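Local coordinates for putative exotoxin (superantigen) (Streptococcus pyogenes, PDB 1TY0), which acts as a superantigen, probably a secreted toxin, that binds zinc and can use one common surface for T-cell receptor binding and for dimerization, at residues A[157-162]-A[205-210]; A[5-10]-A[173-178]; A[16-21]-A[137-142]; A[127-132]-A[196-201]. All coordinates share one frame; numbering follows the deposited sequence.

Interaction 1: residues A[157-162]-A[205-210]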
loop_
_atom_site.group_PDB
_atom_site.type_symbol
_atom_site.label_atom_id
_atom_site.label_comp_id
_atom_site.label_asym_id
_atom_site.label_seq_id
_atom_site.Cartn_x
_atom_site.Cartn_y
_atom_site.Cartn_z
ATOM N N LYS A 157 16.550 18.649 -5.151
ATOM C CA LYS A 157 16.391 19.244 -3.827
ATOM C C LYS A 157 14.976 19.816 -3.771
ATOM O O LYS A 157 14.442 20.265 -4.787
ATOM C CB LYS A 157 17.400 20.376 -3.606
ATOM C CG LYS A 157 18.853 19.964 -3.712
ATOM C CD LYS A 157 19.769 21.169 -3.551
ATOM C CE LYS A 157 21.225 20.779 -3.751
ATOM N NZ LYS A 157 22.131 21.958 -3.679
ATOM N N GLY A 158 14.364 19.803 -2.592
ATOM C CA GLY A 158 13.017 20.330 -2.482
ATOM C C GLY A 158 12.510 20.396 -1.060
ATOM O O GLY A 158 12.944 19.627 -0.202
ATOM N N GLN A 159 11.592 21.324 -0.808
ATOM C CA GLN A 159 11.019 21.482 0.518
ATOM C C GLN A 159 9.529 21.735 0.436
ATOM O O GLN A 159 9.039 22.348 -0.510
ATOM C CB GLN A 159 11.653 22.659 1.269
ATOM C CG GLN A 159 13.148 22.573 1.491
ATOM C CD GLN A 159 13.942 23.067 0.299
ATOM O OE1 GLN A 159 13.630 24.108 -0.282
ATOM N NE2 GLN A 159 14.984 22.332 -0.062
ATOM N N LEU A 160 8.814 21.250 1.440
ATOM C CA LEU A 160 7.382 21.459 1.531
ATOM C C LEU A 160 7.205 22.356 2.742
ATOM O O LEU A 160 7.651 22.016 3.838
ATOM C CB LEU A 160 6.651 20.131 1.754
ATOM C CG LEU A 160 5.221 20.229 2.294
ATOM C CD1 LEU A 160 4.361 21.063 1.361
ATOM C CD2 LEU A 160 4.646 18.829 2.452
ATOM N N GLU A 161 6.587 23.515 2.542
ATOM C CA GLU A 161 6.365 24.433 3.646
ATOM C C GLU A 161 4.877 24.646 3.844
ATOM O O GLU A 161 4.151 24.946 2.895
ATOM C CB GLU A 161 7.041 25.779 3.384
ATOM C CG GLU A 161 8.544 25.699 3.179
ATOM C CD GLU A 161 9.219 27.040 3.382
ATOM O OE1 GLU A 161 8.662 28.061 2.922
ATOM O OE2 GLU A 161 10.307 27.074 3.996
ATOM N N ILE A 162 4.427 24.478 5.081
ATOM C CA ILE A 162 3.024 24.655 5.406
ATOM C C ILE A 162 2.846 25.898 6.260
ATOM O O ILE A 162 3.398 25.992 7.358
ATOM C CB ILE A 162 2.471 23.438 6.170
ATOM C CG1 ILE A 162 2.709 22.168 5.354
ATOM C CG2 ILE A 162 0.986 23.626 6.446
ATOM C CD1 ILE A 162 2.109 22.218 3.972
ATOM N N ASP A 205 3.558 25.803 0.335
ATOM C CA ASP A 205 4.488 26.155 -0.718
ATOM C C ASP A 205 5.344 24.936 -0.986
ATOM O O ASP A 205 5.761 24.250 -0.058
ATOM C CB ASP A 205 5.402 27.309 -0.285
ATOM C CG ASP A 205 4.665 28.623 -0.142
ATOM O OD1 ASP A 205 4.120 29.113 -1.153
ATOM O OD2 ASP A 205 4.636 29.172 0.982
ATOM N N ILE A 206 5.580 24.661 -2.260
ATOM C CA ILE A 206 6.428 23.554 -2.667
ATOM C C ILE A 206 7.600 24.210 -3.380
ATOM O O ILE A 206 7.407 24.913 -4.373
ATOM C CB ILE A 206 5.727 22.610 -3.666
ATOM C CG1 ILE A 206 4.556 21.899 -2.990
ATOM C CG2 ILE A 206 6.727 21.581 -4.197
ATOM C CD1 ILE A 206 3.745 21.031 -3.939
ATOM N N TYR A 207 8.803 23.998 -2.860
ATOM C CA TYR A 207 10.009 24.560 -3.463
ATOM C C TYR A 207 10.833 23.440 -4.079
ATOM O O TYR A 207 11.347 22.586 -3.362
ATOM C CB TYR A 207 10.864 25.258 -2.404
ATOM C CG TYR A 207 10.243 26.490 -1.783
ATOM C CD1 TYR A 207 10.282 27.722 -2.436
ATOM C CD2 TYR A 207 9.637 26.427 -0.532
ATOM C CE1 TYR A 207 9.732 28.863 -1.851
ATOM C CE2 TYR A 207 9.084 27.557 0.060
ATOM C CZ TYR A 207 9.136 28.772 -0.601
ATOM O OH TYR A 207 8.603 29.890 -0.001
ATOM N N LEU A 208 10.948 23.425 -5.400
ATOM C CA LEU A 208 11.755 22.410 -6.062
ATOM C C LEU A 208 12.992 23.095 -6.634
ATOM O O LEU A 208 12.907 24.210 -7.148
ATOM C CB LEU A 208 10.970 21.741 -7.188
ATOM C CG LEU A 208 9.717 20.981 -6.758
ATOM C CD1 LEU A 208 9.080 20.322 -7.975
ATOM C CD2 LEU A 208 10.090 19.941 -5.716
ATOM N N TRP A 209 14.140 22.432 -6.540
ATOM C CA TRP A 209 15.380 23.002 -7.060
ATOM C C TRP A 209 16.099 22.032 -7.984
ATOM O O TRP A 209 16.090 20.820 -7.754
ATOM C CB TRP A 209 16.309 23.383 -5.908
ATOM C CG TRP A 209 15.614 24.120 -4.819
ATOM C CD1 TRP A 209 14.992 23.579 -3.727
ATOM C CD2 TRP A 209 15.438 25.534 -4.722
ATOM N NE1 TRP A 209 14.442 24.572 -2.956
ATOM C CE2 TRP A 209 14.700 25.783 -3.544
ATOM C CE3 TRP A 209 15.831 26.619 -5.517
ATOM C CZ2 TRP A 209 14.348 27.074 -3.140
ATOM C CZ3 TRP A 209 15.480 27.902 -5.117
ATOM C CH2 TRP A 209 14.746 28.118 -3.936
ATOM N N THR A 210 16.720 22.568 -9.031
ATOM C CA THR A 210 17.444 21.746 -9.992
ATOM C C THR A 210 18.946 21.917 -9.805
ATOM O O THR A 210 19.744 21.301 -10.514
ATOM C CB THR A 210 17.097 22.133 -11.445
ATOM O OG1 THR A 210 17.536 23.474 -11.700
ATOM C CG2 THR A 210 15.598 22.032 -11.683
#
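Two groups grip D205 O, whose main bond is among the shortest and the straightest between these strands. E161 N reaches it at 2.8 Å, the N-H pointing almost straight at it (177°) and nearly along the C=O axis, while the CA-H of L160 adds a longer contact. In return D205 N donates to E161 O at 2.8 Å. This antiparallel ladder, with axes 4.6 Å apart, continues through the hydrogen-bonded pairs Q159-Y207 and K157-W209, and frays at the last, where K157 N to W209 O is weak at 3.4 Å.

The face carrying Q159, E161, Y207 and W209 adds side-chain bonds. Q159 bends at chi2 (84°), so its OE1 receives W209 NE1 at 2.8 Å on a lone pair and close to the indole plane. Beside it, E161 OE1 lies at the edge of the Y207 ring, 2.9 Å from Y207 CE2, with the carboxylate nearly perpendicular to the ring; the bond from Y207 OH to the same oxygen is weak.

D205 is a zinc ligand together with H203 and H169, although no metal is bound to this chain here, and N107 ND2 holds D205 OD1. E161 OE1 and D205 OD2 are only 4.6 Å apart without touching, so their negative charges may raise each other's pKa and would favour a cation at this end of the ladder.

Interaction 2: residues A[5-10]-A[173-178]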
loop_
_atom_site.group_PDB
_atom_site.type_symbol
_atom_site.label_atom_id
_atom_site.label_comp_id
_atom_site.label_asym_id
_atom_site.label_seq_id
_atom_site.Cartn_x
_atom_site.Cartn_y
_atom_site.Cartn_z
ATOM N N GLU A 5 24.832 10.235 -9.468
ATOM C CA GLU A 5 24.392 8.865 -9.238
ATOM C C GLU A 5 23.737 8.692 -7.871
ATOM O O GLU A 5 22.773 7.937 -7.727
ATOM C CB GLU A 5 25.570 7.898 -9.351
ATOM C CG GLU A 5 25.162 6.435 -9.253
ATOM C CD GLU A 5 26.350 5.502 -9.159
ATOM O OE1 GLU A 5 27.254 5.601 -10.015
ATOM O OE2 GLU A 5 26.377 4.664 -8.230
ATOM N N ASN A 6 24.264 9.383 -6.867
ATOM C CA ASN A 6 23.706 9.268 -5.528
ATOM C C ASN A 6 22.298 9.838 -5.418
ATOM O O ASN A 6 21.410 9.189 -4.864
ATOM C CB ASN A 6 24.606 9.949 -4.498
ATOM C CG ASN A 6 24.069 9.805 -3.090
ATOM O OD1 ASN A 6 23.895 8.690 -2.593
ATOM N ND2 ASN A 6 23.793 10.930 -2.440
ATOM N N ILE A 7 22.078 11.044 -5.938
ATOM C CA ILE A 7 20.744 11.626 -5.847
ATOM C C ILE A 7 19.728 10.748 -6.573
ATOM O O ILE A 7 18.565 10.689 -6.184
ATOM C CB ILE A 7 20.686 13.067 -6.417
ATOM C CG1 ILE A 7 19.285 13.645 -6.197
ATOM C CG2 ILE A 7 21.030 13.071 -7.894
ATOM C CD1 ILE A 7 18.875 13.710 -4.738
ATOM N N LYS A 8 20.165 10.055 -7.618
ATOM C CA LYS A 8 19.261 9.174 -8.349
ATOM C C LYS A 8 18.827 8.007 -7.461
ATOM O O LYS A 8 17.649 7.646 -7.430
ATOM C CB LYS A 8 19.932 8.639 -9.617
ATOM C CG LYS A 8 20.151 9.694 -10.690
ATOM C CD LYS A 8 20.725 9.077 -11.958
ATOM C CE LYS A 8 20.832 10.105 -13.076
ATOM N NZ LYS A 8 21.701 11.247 -12.689
ATOM N N ASP A 9 19.783 7.422 -6.745
ATOM C CA ASP A 9 19.492 6.304 -5.853
ATOM C C ASP A 9 18.601 6.759 -4.701
ATOM O O ASP A 9 17.745 6.010 -4.238
ATOM C CB ASP A 9 20.787 5.705 -5.299
ATOM C CG ASP A 9 21.691 5.169 -6.388
ATOM O OD1 ASP A 9 21.178 4.494 -7.306
ATOM O OD2 ASP A 9 22.914 5.411 -6.322
ATOM N N VAL A 10 18.816 7.988 -4.242
ATOM C CA VAL A 10 18.021 8.554 -3.158
ATOM C C VAL A 10 16.578 8.690 -3.638
ATOM O O VAL A 10 15.633 8.339 -2.928
ATOM C CB VAL A 10 18.562 9.947 -2.750
ATOM C CG1 VAL A 10 17.586 10.646 -1.814
ATOM C CG2 VAL A 10 19.925 9.790 -2.077
ATOM N N ASN A 173 11.993 18.459 4.287
ATOM C CA ASN A 173 12.838 18.067 3.168
ATOM C C ASN A 173 12.109 16.989 2.367
ATOM O O ASN A 173 11.673 15.984 2.926
ATOM C CB ASN A 173 14.165 17.532 3.712
ATOM C CG ASN A 173 15.099 17.041 2.626
ATOM O OD1 ASN A 173 14.921 17.335 1.447
ATOM N ND2 ASN A 173 16.123 16.299 3.029
ATOM N N LEU A 174 11.966 17.204 1.062
ATOM C CA LEU A 174 11.276 16.244 0.203
ATOM C C LEU A 174 12.186 15.131 -0.303
ATOM O O LEU A 174 11.722 14.140 -0.866
ATOM C CB LEU A 174 10.636 16.972 -0.985
ATOM C CG LEU A 174 9.374 17.772 -0.646
ATOM C CD1 LEU A 174 8.958 18.607 -1.848
ATOM C CD2 LEU A 174 8.256 16.819 -0.236
ATOM N N TYR A 175 13.487 15.294 -0.097
ATOM C CA TYR A 175 14.452 14.296 -0.537
ATOM C C TYR A 175 15.182 13.764 0.691
ATOM O O TYR A 175 16.408 13.656 0.710
ATOM C CB TYR A 175 15.418 14.939 -1.537
ATOM C CG TYR A 175 14.738 15.282 -2.847
ATOM C CD1 TYR A 175 14.059 16.494 -3.010
ATOM C CD2 TYR A 175 14.700 14.364 -3.890
ATOM C CE1 TYR A 175 13.351 16.771 -4.186
ATOM C CE2 TYR A 175 14.002 14.631 -5.069
ATOM C CZ TYR A 175 13.330 15.831 -5.211
ATOM O OH TYR A 175 12.628 16.074 -6.374
ATOM N N ASP A 176 14.395 13.418 1.706
ATOM C CA ASP A 176 14.915 12.923 2.974
ATOM C C ASP A 176 15.178 11.421 3.058
ATOM O O ASP A 176 14.466 10.691 3.754
ATOM C CB ASP A 176 13.978 13.360 4.109
ATOM C CG ASP A 176 12.544 12.877 3.920
ATOM O OD1 ASP A 176 12.079 12.793 2.764
ATOM O OD2 ASP A 176 11.877 12.599 4.941
ATOM N N ALA A 177 16.212 10.964 2.358
ATOM C CA ALA A 177 16.582 9.555 2.389
ATOM C C ALA A 177 17.980 9.338 1.832
ATOM O O ALA A 177 18.556 10.231 1.211
ATOM C CB ALA A 177 15.583 8.723 1.586
ATOM N N THR A 178 18.524 8.150 2.085
ATOM C CA THR A 178 19.823 7.759 1.555
ATOM C C THR A 178 19.473 6.585 0.647
ATOM O O THR A 178 18.330 6.128 0.637
ATOM C CB THR A 178 20.799 7.259 2.650
ATOM O OG1 THR A 178 20.363 5.985 3.137
ATOM C CG2 THR A 178 20.858 8.244 3.804
#
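The N-terminal helix 5-18 packs here on the loop that follows strand 168-173 of the beta-grasp domain, a loop shaped by two tight turns. The first is an Asx turn: N173 OD1 accepts Y175 N at 2.9 Å, the N-H lying well above the amide carbonyl plane (65°) and not on a lone pair. The second is an inverse gamma turn centred on D176, closed by a weak bond from A177 N to Y175 O. Together they bring the Y175 ring, A177 and the backbone of T178 up to the helix.

On the helix, V10 carries most of the contact. Its CG1, anti to the backbone N (chi1 169°), leans on the loop backbone, with Y175 O at 4.1 Å and the methyl A177 CB at 4.4 Å. Its other branch, CG2, comes to 4.2 Å from T178 CA. One helical turn earlier, I7 extends CD1 obliquely to the Y175 ring, 4.3 Å from CD2. All of this is van der Waals packing.

Polar anchors lie behind it: I148 O holds Y175 OH, and the D176 carboxylate forms salt bridges with R139 and K189. Of these partners R139 lies on helix 131-146, so the loop is joined to that helix as well as to helix 5-18. The tightest approach sets apolar carbon against a carbonyl oxygen, V10 CG1 to A177 O at 3.2 Å.

Interaction 3: residues A[16-21]-A[137-142]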
loop_
_atom_site.group_PDB
_atom_site.type_symbol
_atom_site.label_atom_id
_atom_site.label_comp_id
_atom_site.label_asym_id
_atom_site.label_seq_id
_atom_site.Cartn_x
_atom_site.Cartn_y
_atom_site.Cartn_z
ATOM N N TYR A 16 9.929 4.432 -4.184
ATOM C CA TYR A 16 9.421 3.161 -3.693
ATOM C C TYR A 16 8.687 3.313 -2.363
ATOM O O TYR A 16 7.597 2.774 -2.184
ATOM C CB TYR A 16 10.551 2.153 -3.497
ATOM C CG TYR A 16 10.167 1.057 -2.529
ATOM C CD1 TYR A 16 9.115 0.185 -2.814
ATOM C CD2 TYR A 16 10.817 0.924 -1.303
ATOM C CE1 TYR A 16 8.720 -0.789 -1.899
ATOM C CE2 TYR A 16 10.429 -0.045 -0.382
ATOM C CZ TYR A 16 9.381 -0.898 -0.687
ATOM O OH TYR A 16 8.992 -1.855 0.221
ATOM N N ALA A 17 9.300 4.030 -1.428
ATOM C CA ALA A 17 8.712 4.217 -0.107
ATOM C C ALA A 17 7.315 4.822 -0.142
ATOM O O ALA A 17 6.413 4.343 0.544
ATOM C CB ALA A 17 9.631 5.085 0.758
ATOM N N TYR A 18 7.129 5.862 -0.951
ATOM C CA TYR A 18 5.837 6.531 -1.024
ATOM C C TYR A 18 4.808 5.983 -2.021
ATOM O O TYR A 18 3.687 6.476 -2.083
ATOM C CB TYR A 18 6.064 8.035 -1.229
ATOM C CG TYR A 18 6.507 8.733 0.047
ATOM C CD1 TYR A 18 5.575 9.127 1.003
ATOM C CD2 TYR A 18 7.859 8.964 0.312
ATOM C CE1 TYR A 18 5.971 9.737 2.200
ATOM C CE2 TYR A 18 8.269 9.573 1.510
ATOM C CZ TYR A 18 7.316 9.956 2.446
ATOM O OH TYR A 18 7.706 10.561 3.623
ATOM N N GLU A 19 5.187 4.980 -2.810
ATOM C CA GLU A 19 4.242 4.353 -3.744
ATOM C C GLU A 19 3.594 3.278 -2.884
ATOM O O GLU A 19 3.920 2.101 -2.986
ATOM C CB GLU A 19 4.984 3.712 -4.920
ATOM C CG GLU A 19 5.300 4.677 -6.053
ATOM C CD GLU A 19 4.071 5.027 -6.868
ATOM O OE1 GLU A 19 3.497 4.112 -7.503
ATOM O OE2 GLU A 19 3.675 6.211 -6.875
ATOM N N ILE A 20 2.669 3.703 -2.033
ATOM C CA ILE A 20 2.031 2.803 -1.090
ATOM C C ILE A 20 0.594 3.206 -0.767
ATOM O O ILE A 20 0.186 4.341 -1.005
ATOM C CB ILE A 20 2.861 2.797 0.212
ATOM C CG1 ILE A 20 2.256 1.863 1.256
ATOM C CG2 ILE A 20 2.943 4.211 0.759
ATOM C CD1 ILE A 20 3.098 1.775 2.511
ATOM N N ILE A 21 -0.169 2.259 -0.235
ATOM C CA ILE A 21 -1.556 2.493 0.155
ATOM C C ILE A 21 -1.536 2.762 1.658
ATOM O O ILE A 21 -1.033 1.949 2.427
ATOM C CB ILE A 21 -2.429 1.248 -0.119
ATOM C CG1 ILE A 21 -2.633 1.087 -1.629
ATOM C CG2 ILE A 21 -3.774 1.372 0.599
ATOM C CD1 ILE A 21 -3.469 2.175 -2.242
ATOM N N LYS A 137 0.065 12.846 0.745
ATOM C CA LYS A 137 -0.760 13.242 -0.388
ATOM C C LYS A 137 -0.062 14.197 -1.339
ATOM O O LYS A 137 -0.153 14.032 -2.552
ATOM C CB LYS A 137 -2.080 13.836 0.105
ATOM C CG LYS A 137 -2.952 12.795 0.797
ATOM C CD LYS A 137 -4.315 13.336 1.222
ATOM C CE LYS A 137 -5.185 12.179 1.708
ATOM N NZ LYS A 137 -6.489 12.621 2.277
ATOM N N ILE A 138 0.647 15.182 -0.798
ATOM C CA ILE A 138 1.353 16.129 -1.651
ATOM C C ILE A 138 2.503 15.446 -2.389
ATOM O O ILE A 138 2.738 15.724 -3.562
ATOM C CB ILE A 138 1.891 17.335 -0.848
ATOM C CG1 ILE A 138 2.541 18.342 -1.802
ATOM C CG2 ILE A 138 2.886 16.872 0.190
ATOM C CD1 ILE A 138 2.871 19.664 -1.149
ATOM N N ARG A 139 3.222 14.544 -1.726
ATOM C CA ARG A 139 4.311 13.858 -2.424
ATOM C C ARG A 139 3.744 13.023 -3.563
ATOM O O ARG A 139 4.298 13.001 -4.665
ATOM C CB ARG A 139 5.111 12.964 -1.472
ATOM C CG ARG A 139 5.949 13.754 -0.487
ATOM C CD ARG A 139 6.951 12.879 0.243
ATOM N NE ARG A 139 7.413 13.543 1.456
ATOM C CZ ARG A 139 8.650 13.474 1.935
ATOM N NH1 ARG A 139 9.583 12.772 1.303
ATOM N NH2 ARG A 139 8.945 14.098 3.065
ATOM N N GLN A 140 2.635 12.336 -3.310
ATOM C CA GLN A 140 2.019 11.535 -4.357
ATOM C C GLN A 140 1.611 12.427 -5.530
ATOM O O GLN A 140 1.803 12.064 -6.692
ATOM C CB GLN A 140 0.804 10.786 -3.816
ATOM C CG GLN A 140 1.109 9.357 -3.379
ATOM C CD GLN A 140 1.566 8.482 -4.534
ATOM O OE1 GLN A 140 1.065 8.600 -5.651
ATOM N NE2 GLN A 140 2.513 7.585 -4.266
ATOM N N TYR A 141 1.050 13.594 -5.229
ATOM C CA TYR A 141 0.642 14.518 -6.281
ATOM C C TYR A 141 1.870 14.923 -7.088
ATOM O O TYR A 141 1.853 14.911 -8.321
ATOM C CB TYR A 141 -0.007 15.769 -5.685
ATOM C CG TYR A 141 -0.312 16.832 -6.719
ATOM C CD1 TYR A 141 -1.361 16.672 -7.625
ATOM C CD2 TYR A 141 0.473 17.977 -6.816
ATOM C CE1 TYR A 141 -1.618 17.627 -8.608
ATOM C CE2 TYR A 141 0.226 18.941 -7.797
ATOM C CZ TYR A 141 -0.820 18.756 -8.688
ATOM O OH TYR A 141 -1.062 19.698 -9.667
ATOM N N LEU A 142 2.936 15.282 -6.381
ATOM C CA LEU A 142 4.182 15.687 -7.025
ATOM C C LEU A 142 4.815 14.538 -7.806
ATOM O O LEU A 142 5.400 14.750 -8.870
ATOM C CB LEU A 142 5.162 16.219 -5.976
ATOM C CG LEU A 142 4.744 17.538 -5.314
ATOM C CD1 LEU A 142 5.687 17.877 -4.184
ATOM C CD2 LEU A 142 4.732 18.650 -6.357
#
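Two side chains on successive positions of helix 131-146, R139 and Q140, make the first shell with residues 18 and 19. Q140 NE2 donates twice: to Y18 O at 2.7 Å and to E19 OE2 at 3.2 Å. Both acceptors lie close to the amide plane of Q140, yet each is met from above its own plane, by 43° for the Y18 carbonyl. One amide nitrogen thus serves the backbone carbonyl of Y18 and the carboxylate of E19, the centre of an inverse gamma turn.

R139 lays its extended chain over the Y18 ring. R139 CD sits above the ring centre, 3.7 Å from the centroid and 11° off its normal, a CH-pi contact. The guanidinium continues over the phenol oxygen, its plane only 20° from the ring, so that Y18 OH lies against one of its faces with R139 CZ at 3.5 Å.

The second shell fixes these groups. D135 and D176 form salt bridges with R139, Y190 and K189 bond Y18 OH, and Q144 NE2 holds Q140 OE1, orienting the amide. Farther out, E19 O accepts a bond from R183 of the second subunit, which places this corner at the dimer contact.

Here the N-terminal helix 5-18 meets the central helix 131-146 of the beta-grasp domain, the interdomain packing that characterises the staphylococcal and streptococcal superantigen fold.

Interaction 4: residues A[127-132]-A[196-201]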
loop_
_atom_site.group_PDB
_atom_site.type_symbol
_atom_site.label_atom_id
_atom_site.label_comp_id
_atom_site.label_asym_id
_atom_site.label_seq_id
_atom_site.Cartn_x
_atom_site.Cartn_y
_atom_site.Cartn_z
ATOM N N PRO A 127 -11.125 17.791 10.055
ATOM C CA PRO A 127 -10.868 19.144 10.567
ATOM C C PRO A 127 -9.522 19.291 11.272
ATOM O O PRO A 127 -8.994 20.397 11.401
ATOM C CB PRO A 127 -12.053 19.384 11.500
ATOM C CG PRO A 127 -12.324 18.015 12.040
ATOM C CD PRO A 127 -12.237 17.161 10.792
ATOM N N ILE A 128 -8.980 18.165 11.726
ATOM C CA ILE A 128 -7.689 18.122 12.403
ATOM C C ILE A 128 -6.943 17.006 11.684
ATOM O O ILE A 128 -7.438 15.883 11.613
ATOM C CB ILE A 128 -7.856 17.749 13.889
ATOM C CG1 ILE A 128 -8.748 18.777 14.583
ATOM C CG2 ILE A 128 -6.506 17.701 14.575
ATOM C CD1 ILE A 128 -9.106 18.401 16.001
ATOM N N PHE A 129 -5.770 17.306 11.141
ATOM C CA PHE A 129 -5.019 16.294 10.399
ATOM C C PHE A 129 -3.526 16.298 10.698
ATOM O O PHE A 129 -2.974 17.292 11.182
ATOM C CB PHE A 129 -5.250 16.489 8.893
ATOM C CG PHE A 129 -4.761 17.812 8.364
ATOM C CD1 PHE A 129 -3.441 17.971 7.971
ATOM C CD2 PHE A 129 -5.622 18.908 8.287
ATOM C CE1 PHE A 129 -2.969 19.205 7.503
ATOM C CE2 PHE A 129 -5.164 20.142 7.826
ATOM C CZ PHE A 129 -3.834 20.291 7.433
ATOM N N THR A 130 -2.870 15.180 10.410
ATOM C CA THR A 130 -1.434 15.084 10.650
ATOM C C THR A 130 -0.661 15.581 9.438
ATOM O O THR A 130 -1.148 15.531 8.305
ATOM C CB THR A 130 -0.988 13.626 10.921
ATOM O OG1 THR A 130 -1.251 12.818 9.763
ATOM C CG2 THR A 130 -1.731 13.056 12.120
ATOM N N ILE A 131 0.547 16.071 9.679
ATOM C CA ILE A 131 1.390 16.521 8.593
ATOM C C ILE A 131 1.707 15.280 7.764
ATOM O O ILE A 131 1.925 15.373 6.565
ATOM C CB ILE A 131 2.683 17.176 9.127
ATOM C CG1 ILE A 131 2.310 18.475 9.851
ATOM C CG2 ILE A 131 3.661 17.453 7.977
ATOM C CD1 ILE A 131 3.477 19.220 10.462
ATOM N N GLN A 132 1.712 14.113 8.405
ATOM C CA GLN A 132 1.975 12.873 7.685
ATOM C C GLN A 132 0.968 12.702 6.547
ATOM O O GLN A 132 1.339 12.350 5.433
ATOM C CB GLN A 132 1.894 11.660 8.627
ATOM C CG GLN A 132 2.066 10.321 7.901
ATOM C CD GLN A 132 2.182 9.106 8.837
ATOM O OE1 GLN A 132 2.444 7.989 8.383
ATOM N NE2 GLN A 132 1.995 9.321 10.139
ATOM N N ILE A 196 -2.121 19.532 12.598
ATOM C CA ILE A 196 -2.573 20.870 12.234
ATOM C C ILE A 196 -4.094 20.916 12.191
ATOM O O ILE A 196 -4.736 19.971 11.731
ATOM C CB ILE A 196 -2.080 21.270 10.828
ATOM C CG1 ILE A 196 -0.554 21.286 10.785
ATOM C CG2 ILE A 196 -2.644 22.641 10.449
ATOM C CD1 ILE A 196 0.011 21.570 9.397
ATOM N N ASN A 197 -4.666 22.016 12.671
ATOM C CA ASN A 197 -6.113 22.193 12.621
ATOM C C ASN A 197 -6.364 22.921 11.304
ATOM O O ASN A 197 -5.778 23.972 11.049
ATOM C CB ASN A 197 -6.610 23.054 13.787
ATOM C CG ASN A 197 -6.313 22.436 15.138
ATOM O OD1 ASN A 197 -6.640 21.277 15.391
ATOM N ND2 ASN A 197 -5.701 23.215 16.021
ATOM N N MET A 198 -7.225 22.360 10.462
ATOM C CA MET A 198 -7.505 22.961 9.163
ATOM C C MET A 198 -7.862 24.444 9.244
ATOM O O MET A 198 -7.566 25.209 8.327
ATOM C CB MET A 198 -8.631 22.199 8.460
ATOM C CG MET A 198 -8.911 22.678 7.040
ATOM S SD MET A 198 -7.481 22.542 5.941
ATOM C CE MET A 198 -7.633 20.832 5.405
ATOM N N LYS A 199 -8.491 24.853 10.340
ATOM C CA LYS A 199 -8.887 26.251 10.490
ATOM C C LYS A 199 -7.690 27.181 10.663
ATOM O O LYS A 199 -7.803 28.389 10.437
ATOM C CB LYS A 199 -9.848 26.414 11.670
ATOM C CG LYS A 199 -9.262 26.065 13.028
ATOM C CD LYS A 199 -10.279 26.349 14.130
ATOM C CE LYS A 199 -9.764 25.940 15.500
ATOM N NZ LYS A 199 -8.480 26.606 15.851
ATOM N N ASP A 200 -6.553 26.616 11.063
ATOM C CA ASP A 200 -5.326 27.390 11.253
ATOM C C ASP A 200 -4.454 27.320 10.007
ATOM O O ASP A 200 -3.446 28.019 9.901
ATOM C CB ASP A 200 -4.521 26.862 12.446
ATOM C CG ASP A 200 -5.269 26.978 13.756
ATOM O OD1 ASP A 200 -5.944 28.009 13.968
ATOM O OD2 ASP A 200 -5.173 26.043 14.579
ATOM N N PHE A 201 -4.849 26.467 9.069
ATOM C CA PHE A 201 -4.109 26.287 7.824
ATOM C C PHE A 201 -4.349 27.441 6.855
ATOM O O PHE A 201 -5.493 27.766 6.538
ATOM C CB PHE A 201 -4.528 24.974 7.165
ATOM C CG PHE A 201 -3.874 24.726 5.841
ATOM C CD1 PHE A 201 -2.533 24.366 5.769
ATOM C CD2 PHE A 201 -4.596 24.863 4.662
ATOM C CE1 PHE A 201 -1.919 24.142 4.536
ATOM C CE2 PHE A 201 -3.992 24.644 3.426
ATOM C CZ PHE A 201 -2.652 24.283 3.362
HETATM O O HOH W 1 -9.944 23.028 12.164
#
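F129 takes the crowded rotamer, CG between the backbone N and the carbonyl carbon (chi1 62°), and M198 bends at chi2 (59°) and chi3 (85°); the two torsion sets bring the thioether to the phenyl ring. M198 CE reaches F129 CE2 at 3.5 Å and SD lies 5.1 Å from the ring centroid, an oblique Met-aromatic contact. I196 occupies a face of the same ring: its CB is 4.3 Å from the F129 centroid, a CH-pi contact, and its carbonyl oxygen also lies over that face, toward the rim. I131 CG1 extends this apolar patch to I196 CD1 at 3.9 Å.

The backbone sets the register. F129 and I196 form a hydrogen-bonded antiparallel pair, with I196 N to F129 O at 2.8 Å and F129 N to I196 O at 2.9 Å, both near the C=O axes. Past it, M198 N bonds P127 O, which also accepts from a water that in turn receives K199 N. On the side away from F129, N197 OD1 packs on I128 CG1 at 3.4 Å.

T130 then N-caps helix 131-146 through E133 N. This is a short two-stranded antiparallel ribbon leading straight into the central helix of the beta-grasp domain.

Overall arrangement
Helix 131-146 is the common element. It begins at interaction 4, carries interaction 3, and its I138 and L142 pack on L160 and I206 of interaction 1, whose strands belong to the five-stranded mixed sheet. Interaction 2 meets that sheet through G158 and L174, and interaction 3 through the D176-R139 salt bridge; it also shares helix 5-18 with interaction 3. Neighbouring centres lie about 14 to 20 Å apart, whereas interactions 2 and 4 stand about 28 Å apart on opposite sides of the chain's centre. Along the chain, interaction 2 spans interaction 3 and crosses interactions 1 and 4, so helix 5-18 is joined to the sheet and central helix of the C-terminal domain.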